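Local coordinates for protein ribulose bisphosphate carboxylase (Hyperthermus butylicus DSM 5456, PDB 6HUN) that probably catalyses the carboxylation of ribulose 1,5-bisphosphate to two molecules of 3-phosphoglycerate, as a form III RuBisCO of an archaeal AMP degradation pathway, at residues 44-49 with 305-310; 174-179 with 185-190. One frame throughout, in Å; residues are numbered along the deposited sequence.

Contact 1: 44-49 with 305-310; sequences VFRVTP and NPKHGV
The guanidinium of Arg46 carries Lys307 CD over one face, 3.5 Å above the plane and offset toward the rim; at its edge, in the plane, sits a water that accepts from NH1 and donates to Pro306 O. Pro306 O also approaches the group obliquely and lies 3.4 Å from Arg46 CD. The contact joins strand 41-49 to the type I beta turn Asn305 to His308, which leads into strand 309-310, the edge strand that the catalytic domain adds to the same mixed sheet; Asn305 OD1 accepts from Lys307 N within it, an Asx turn. With CG anti to the backbone N (chi1 179°) and the chain extended to NE, Arg46 runs out beside Pro306, the two side chains pointing the same way, while NH2 makes a salt bridge to Asp96 and NE bonds to Ser98. An alanine here is likely to deprive Asp96 of its arginine mate and open a gap beside Lys307 CD. Arg46 NE and Lys307 NZ stay 5.2 Å apart, and Asp96, which also touches the lysine side chain, would probably ease their like charges. Lys307, bent at chi2, chi3 and chi4, crosses Thr48 at about a right angle, and its NZ donates to Thr48 OG1 at 2.7 Å. The same hydroxyl donates to a second water, which gives hydrogens to Arg46 O and to Lys307 O, 2.7 Å from the water oxygen.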
loop_
_atom_site.group_PDB
_atom_site.type_symbol
_atom_site.label_atom_id
_atom_site.label_comp_id
_atom_site.label_asym_id
_atom_site.label_seq_id
_atom_site.Cartn_x
_atom_site.Cartn_y
_atom_site.Cartn_z
ATOM N N VAL A 44 18.480 6.905 -2.149
ATOM C CA VAL A 44 19.059 6.702 -3.465
ATOM C C VAL A 44 17.956 6.257 -4.429
ATOM O O VAL A 44 17.239 5.268 -4.180
ATOM C CB VAL A 44 20.258 5.745 -3.443
ATOM C CG1 VAL A 44 19.909 4.451 -2.740
ATOM C CG2 VAL A 44 20.724 5.521 -4.869
ATOM N N PHE A 45 17.761 7.057 -5.460
ATOM C CA PHE A 45 16.684 6.896 -6.434
ATOM C C PHE A 45 17.306 6.497 -7.754
ATOM O O PHE A 45 18.368 7.001 -8.112
ATOM C CB PHE A 45 15.900 8.206 -6.665
ATOM C CG PHE A 45 15.219 8.760 -5.445
ATOM C CD1 PHE A 45 14.022 8.216 -4.972
ATOM C CD2 PHE A 45 15.699 9.892 -4.826
ATOM C CE1 PHE A 45 13.381 8.811 -3.844
ATOM C CE2 PHE A 45 15.090 10.435 -3.734
ATOM C CZ PHE A 45 13.913 9.879 -3.221
ATOM N N ARG A 46 16.616 5.657 -8.510
ATOM C CA ARG A 46 16.984 5.424 -9.905
ATOM C C ARG A 46 15.990 6.193 -10.781
ATOM O O ARG A 46 14.793 5.893 -10.764
ATOM C CB ARG A 46 16.970 3.925 -10.209
ATOM C CG ARG A 46 17.341 3.682 -11.686
ATOM C CD ARG A 46 17.401 2.137 -11.957
ATOM N NE ARG A 46 17.966 1.867 -13.288
ATOM C CZ ARG A 46 18.343 0.649 -13.675
ATOM N NH1 ARG A 46 18.210 -0.383 -12.838
ATOM N NH2 ARG A 46 18.882 0.463 -14.895
ATOM N N VAL A 47 16.473 7.208 -11.489
ATOM C CA VAL A 47 15.625 8.244 -12.089
ATOM C C VAL A 47 15.789 8.160 -13.590
ATOM O O VAL A 47 16.922 8.240 -14.102
ATOM C CB VAL A 47 16.007 9.661 -11.606
ATOM C CG1 VAL A 47 15.093 10.737 -12.208
ATOM C CG2 VAL A 47 16.056 9.725 -10.038
ATOM N N THR A 48 14.669 8.019 -14.282
ATOM C CA THR A 48 14.582 8.138 -15.731
ATOM C C THR A 48 13.813 9.418 -16.065
ATOM O O THR A 48 12.564 9.449 -15.970
ATOM C CB THR A 48 13.901 6.925 -16.356
ATOM O OG1 THR A 48 14.589 5.725 -15.977
ATOM C CG2 THR A 48 13.897 7.059 -17.891
ATOM N N PRO A 49 14.498 10.489 -16.413
ATOM C CA PRO A 49 13.793 11.744 -16.713
ATOM C C PRO A 49 12.920 11.568 -17.928
ATOM O O PRO A 49 13.223 10.786 -18.832
ATOM C CB PRO A 49 14.933 12.734 -16.972
ATOM C CG PRO A 49 16.185 12.033 -16.452
ATOM C CD PRO A 49 15.957 10.592 -16.648
ATOM N N ASN A 305 9.580 -3.904 -11.304
ATOM C CA ASN A 305 10.109 -3.142 -12.438
ATOM C C ASN A 305 11.397 -2.479 -11.978
ATOM O O ASN A 305 11.356 -1.622 -11.089
ATOM C CB ASN A 305 9.064 -2.078 -12.825
ATOM C CG ASN A 305 9.445 -1.296 -14.015
ATOM O OD1 ASN A 305 10.631 -1.254 -14.427
ATOM N ND2 ASN A 305 8.428 -0.645 -14.621
ATOM N N PRO A 306 12.562 -2.837 -12.511
ATOM C CA PRO A 306 13.787 -2.200 -12.004
ATOM C C PRO A 306 13.841 -0.697 -12.266
ATOM O O PRO A 306 14.796 -0.027 -11.774
ATOM C CB PRO A 306 14.925 -2.882 -12.800
ATOM C CG PRO A 306 14.290 -3.866 -13.706
ATOM C CD PRO A 306 12.809 -3.580 -13.765
ATOM N N LYS A 307 12.947 -0.169 -13.104
ATOM C CA LYS A 307 12.999 1.236 -13.448
ATOM C C LYS A 307 11.947 2.078 -12.717
ATOM O O LYS A 307 11.946 3.330 -12.899
ATOM C CB LYS A 307 12.788 1.417 -14.965
ATOM C CG LYS A 307 13.830 0.813 -15.908
ATOM C CD LYS A 307 15.180 1.426 -15.608
ATOM C CE LYS A 307 15.689 2.145 -16.757
ATOM N NZ LYS A 307 14.910 3.347 -17.241
ATOM N N HIS A 308 11.051 1.443 -11.974
ATOM C CA HIS A 308 9.958 2.225 -11.346
ATOM C C HIS A 308 9.356 1.501 -10.182
ATOM O O HIS A 308 8.892 0.366 -10.317
ATOM C CB HIS A 308 8.858 2.517 -12.363
ATOM C CG HIS A 308 7.845 3.508 -11.846
ATOM N ND1 HIS A 308 8.081 4.865 -11.871
ATOM C CD2 HIS A 308 6.586 3.333 -11.331
ATOM C CE1 HIS A 308 6.990 5.500 -11.425
ATOM N NE2 HIS A 308 6.086 4.596 -11.067
ATOM N N GLY A 309 9.286 2.160 -9.019
ATOM C CA GLY A 309 8.604 1.468 -7.919
ATOM C C GLY A 309 9.506 1.548 -6.695
ATOM O O GLY A 309 10.184 2.560 -6.496
ATOM N N VAL A 310 9.493 0.506 -5.887
ATOM C CA VAL A 310 10.286 0.452 -4.635
ATOM C C VAL A 310 11.025 -0.886 -4.646
ATOM O O VAL A 310 10.422 -1.916 -4.962
ATOM C CB VAL A 310 9.392 0.499 -3.390
ATOM C CG1 VAL A 310 10.323 0.582 -2.103
ATOM C CG2 VAL A 310 8.418 1.756 -3.438
HETATM O O HOH W 1 16.820 -0.706 -10.269
HETATM O O HOH W 2 14.126 4.793 -13.340
#

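Contact 2: 174-179 with 185-190; sequences TVPKPK and EEYGRV
Pro176 presses the CB-CG side of its ring against the Tyr187 ring, the two side chains crossing at about a right angle. The closest approach is Pro176 CG to Tyr187 CE2, 3.5 Å, and CG comes equally near Tyr187 OH, so the proline lies obliquely against the hydroxyl-bearing end of the ring. This is the tight part of a buried, mainly apolar junction without a direct hydrogen bond between the segments. Tyr187 has its CG swung anti to the backbone N (chi1 -155°), which lets the ring reach Pro176 although its CB is not aimed at that segment. Packing is looser one helical turn along, where Val190 CG1 stands 4.1 Å from Pro176 CB.

The two segments belong to the first beta-alpha unit of the catalytic TIM barrel: 174-179 leaves the C-terminal end of strand 171-174, and the following helix 184-196 includes 185-190. Such loops at the C-terminal ends of the strands form most of the active site of RuBisCO, completed by the N-terminal domain of the partner subunit; this one contains Lys177, a predicted proton acceptor, and Lys179, a predicted substrate ligand, and the peptide bond before Pro178 is cis.

On the looser side the segments meet through a single bound water, which donates to Lys179 O and, over 3.2 Å, to Tyr187 OH. The phenol oxygen also bonds to Asp204, which helps fix the ring, while Phe208 meets the ring edge-to-face. Lys179 NZ makes salt bridges to Asp205 and Glu206 of its own chain and to Glu65 of the second subunit.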
loop_
_atom_site.group_PDB
_atom_site.type_symbol
_atom_site.label_atom_id
_atom_site.label_comp_id
_atom_site.label_asym_id
_atom_site.label_seq_id
_atom_site.Cartn_x
_atom_site.Cartn_y
_atom_site.Cartn_z
ATOM N N THR A 174 4.463 -24.735 7.338
ATOM C CA THR A 174 3.646 -25.277 6.246
ATOM C C THR A 174 2.297 -24.576 6.194
ATOM O O THR A 174 1.625 -24.488 7.219
ATOM C CB THR A 174 3.383 -26.774 6.410
ATOM O OG1 THR A 174 4.611 -27.473 6.244
ATOM C CG2 THR A 174 2.379 -27.282 5.347
ATOM N N VAL A 175 1.902 -24.139 5.003
ATOM C CA VAL A 175 0.525 -23.752 4.674
ATOM C C VAL A 175 -0.257 -24.953 4.137
ATOM O O VAL A 175 0.197 -25.638 3.205
ATOM C CB VAL A 175 0.511 -22.614 3.647
ATOM C CG1 VAL A 175 -0.937 -22.151 3.341
ATOM C CG2 VAL A 175 1.388 -21.476 4.116
ATOM N N PRO A 176 -1.434 -25.241 4.695
ATOM C CA PRO A 176 -2.283 -26.313 4.164
ATOM C C PRO A 176 -2.548 -26.182 2.671
ATOM O O PRO A 176 -2.490 -25.106 2.079
ATOM C CB PRO A 176 -3.584 -26.156 4.960
ATOM C CG PRO A 176 -3.161 -25.530 6.246
ATOM C CD PRO A 176 -1.985 -24.647 5.925
ATOM N N LYS A 177 -2.836 -27.317 2.061
ATOM C CA LYS A 177 -3.318 -27.345 0.708
ATOM C C LYS A 177 -4.638 -28.100 0.708
ATOM O O LYS A 177 -4.725 -29.176 1.316
ATOM C CB LYS A 177 -2.320 -28.015 -0.245
ATOM C CG LYS A 177 -1.029 -27.237 -0.448
ATOM C CD LYS A 177 -0.032 -28.027 -1.326
ATOM C CE LYS A 177 -0.421 -28.045 -2.828
ATOM N NZ LYS A 177 -0.014 -26.792 -3.537
ATOM N N PRO A 178 -5.698 -27.563 0.076
ATOM C CA PRO A 178 -5.706 -26.248 -0.588
ATOM C C PRO A 178 -5.699 -25.120 0.428
ATOM O O PRO A 178 -6.004 -25.384 1.600
ATOM C CB PRO A 178 -7.013 -26.268 -1.372
ATOM C CG PRO A 178 -7.904 -27.200 -0.544
ATOM C CD PRO A 178 -6.997 -28.257 -0.033
ATOM N N LYS A 179 -5.379 -23.892 0.007
ATOM C CA LYS A 179 -5.248 -22.811 0.974
ATOM C C LYS A 179 -6.600 -22.377 1.524
ATOM O O LYS A 179 -6.652 -21.821 2.626
ATOM C CB LYS A 179 -4.501 -21.615 0.363
ATOM C CG LYS A 179 -4.839 -21.343 -1.109
ATOM C CD LYS A 179 -3.854 -20.422 -1.818
ATOM C CE LYS A 179 -4.475 -19.052 -2.126
ATOM N NZ LYS A 179 -3.394 -18.055 -2.427
ATOM N N GLU A 185 -13.475 -27.517 11.799
ATOM C CA GLU A 185 -13.187 -28.905 12.168
ATOM C C GLU A 185 -12.164 -29.507 11.210
ATOM O O GLU A 185 -11.141 -30.055 11.644
ATOM C CB GLU A 185 -14.487 -29.730 12.211
ATOM C CG GLU A 185 -15.298 -29.695 10.896
ATOM C CD GLU A 185 -16.504 -28.710 10.874
ATOM O OE1 GLU A 185 -17.631 -29.157 10.559
ATOM O OE2 GLU A 185 -16.322 -27.496 11.160
ATOM N N GLU A 186 -12.391 -29.347 9.896
ATOM C CA GLU A 186 -11.507 -29.947 8.901
ATOM C C GLU A 186 -10.112 -29.336 8.960
ATOM O O GLU A 186 -9.110 -30.058 8.968
ATOM C CB GLU A 186 -12.109 -29.819 7.497
ATOM C CG GLU A 186 -13.433 -30.579 7.315
ATOM C CD GLU A 186 -14.293 -30.057 6.149
ATOM O OE1 GLU A 186 -13.866 -29.097 5.448
ATOM O OE2 GLU A 186 -15.401 -30.614 5.934
ATOM N N TYR A 187 -10.025 -28.002 9.015
ATOM C CA TYR A 187 -8.720 -27.351 9.149
ATOM C C TYR A 187 -7.934 -27.848 10.367
ATOM O O TYR A 187 -6.702 -27.957 10.317
ATOM C CB TYR A 187 -8.919 -25.850 9.248
ATOM C CG TYR A 187 -7.736 -25.028 8.816
ATOM C CD1 TYR A 187 -7.058 -24.228 9.730
ATOM C CD2 TYR A 187 -7.312 -25.026 7.491
ATOM C CE1 TYR A 187 -5.991 -23.431 9.334
ATOM C CE2 TYR A 187 -6.244 -24.214 7.090
ATOM C CZ TYR A 187 -5.586 -23.440 8.033
ATOM O OH TYR A 187 -4.512 -22.630 7.683
ATOM N N GLY A 188 -8.624 -28.117 11.480
ATOM C CA GLY A 188 -7.927 -28.555 12.677
ATOM C C GLY A 188 -7.301 -29.937 12.539
ATOM O O GLY A 188 -6.200 -30.177 13.043
ATOM N N ARG A 189 -7.983 -30.864 11.860
ATOM C CA ARG A 189 -7.344 -32.164 11.623
ATOM C C ARG A 189 -6.148 -32.028 10.679
ATOM O O ARG A 189 -5.122 -32.680 10.891
ATOM C CB ARG A 189 -8.355 -33.193 11.092
ATOM C CG ARG A 189 -9.648 -33.322 11.913
ATOM C CD ARG A 189 -10.536 -34.512 11.472
ATOM N NE ARG A 189 -11.079 -34.307 10.129
ATOM C CZ ARG A 189 -12.361 -34.089 9.843
ATOM N NH1 ARG A 189 -13.258 -34.039 10.811
ATOM N NH2 ARG A 189 -12.743 -33.877 8.586
ATOM N N VAL A 190 -6.240 -31.167 9.647
ATOM C CA VAL A 190 -5.110 -30.980 8.732
ATOM C C VAL A 190 -3.882 -30.481 9.484
ATOM O O VAL A 190 -2.751 -30.923 9.222
ATOM C CB VAL A 190 -5.484 -30.020 7.578
ATOM C CG1 VAL A 190 -4.291 -29.797 6.643
ATOM C CG2 VAL A 190 -6.658 -30.567 6.778
HETATM O O HOH W 3 -4.541 -21.582 4.666
#

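In the fold
The contacts sit on opposite sides of the chain's centre, their own centres about 41 Å apart and their nearest atoms about 21 Å apart. Along the chain, contact 2 is nested inside the loop that contact 1 closes. Contact 1 joins the N-terminal domain to the barrel domain, away from the annotated sites; contact 2 lies within the barrel, at the predicted active site. There the side chain of Pro176 is about 6 Å from that of Lys203, predicted to bind magnesium through a carbamate that is not present here, and about 12 Å from a bound calcium ion. Both reach the second subunit: His308 bonds to its Ala300, and Glu186 to its Ser79.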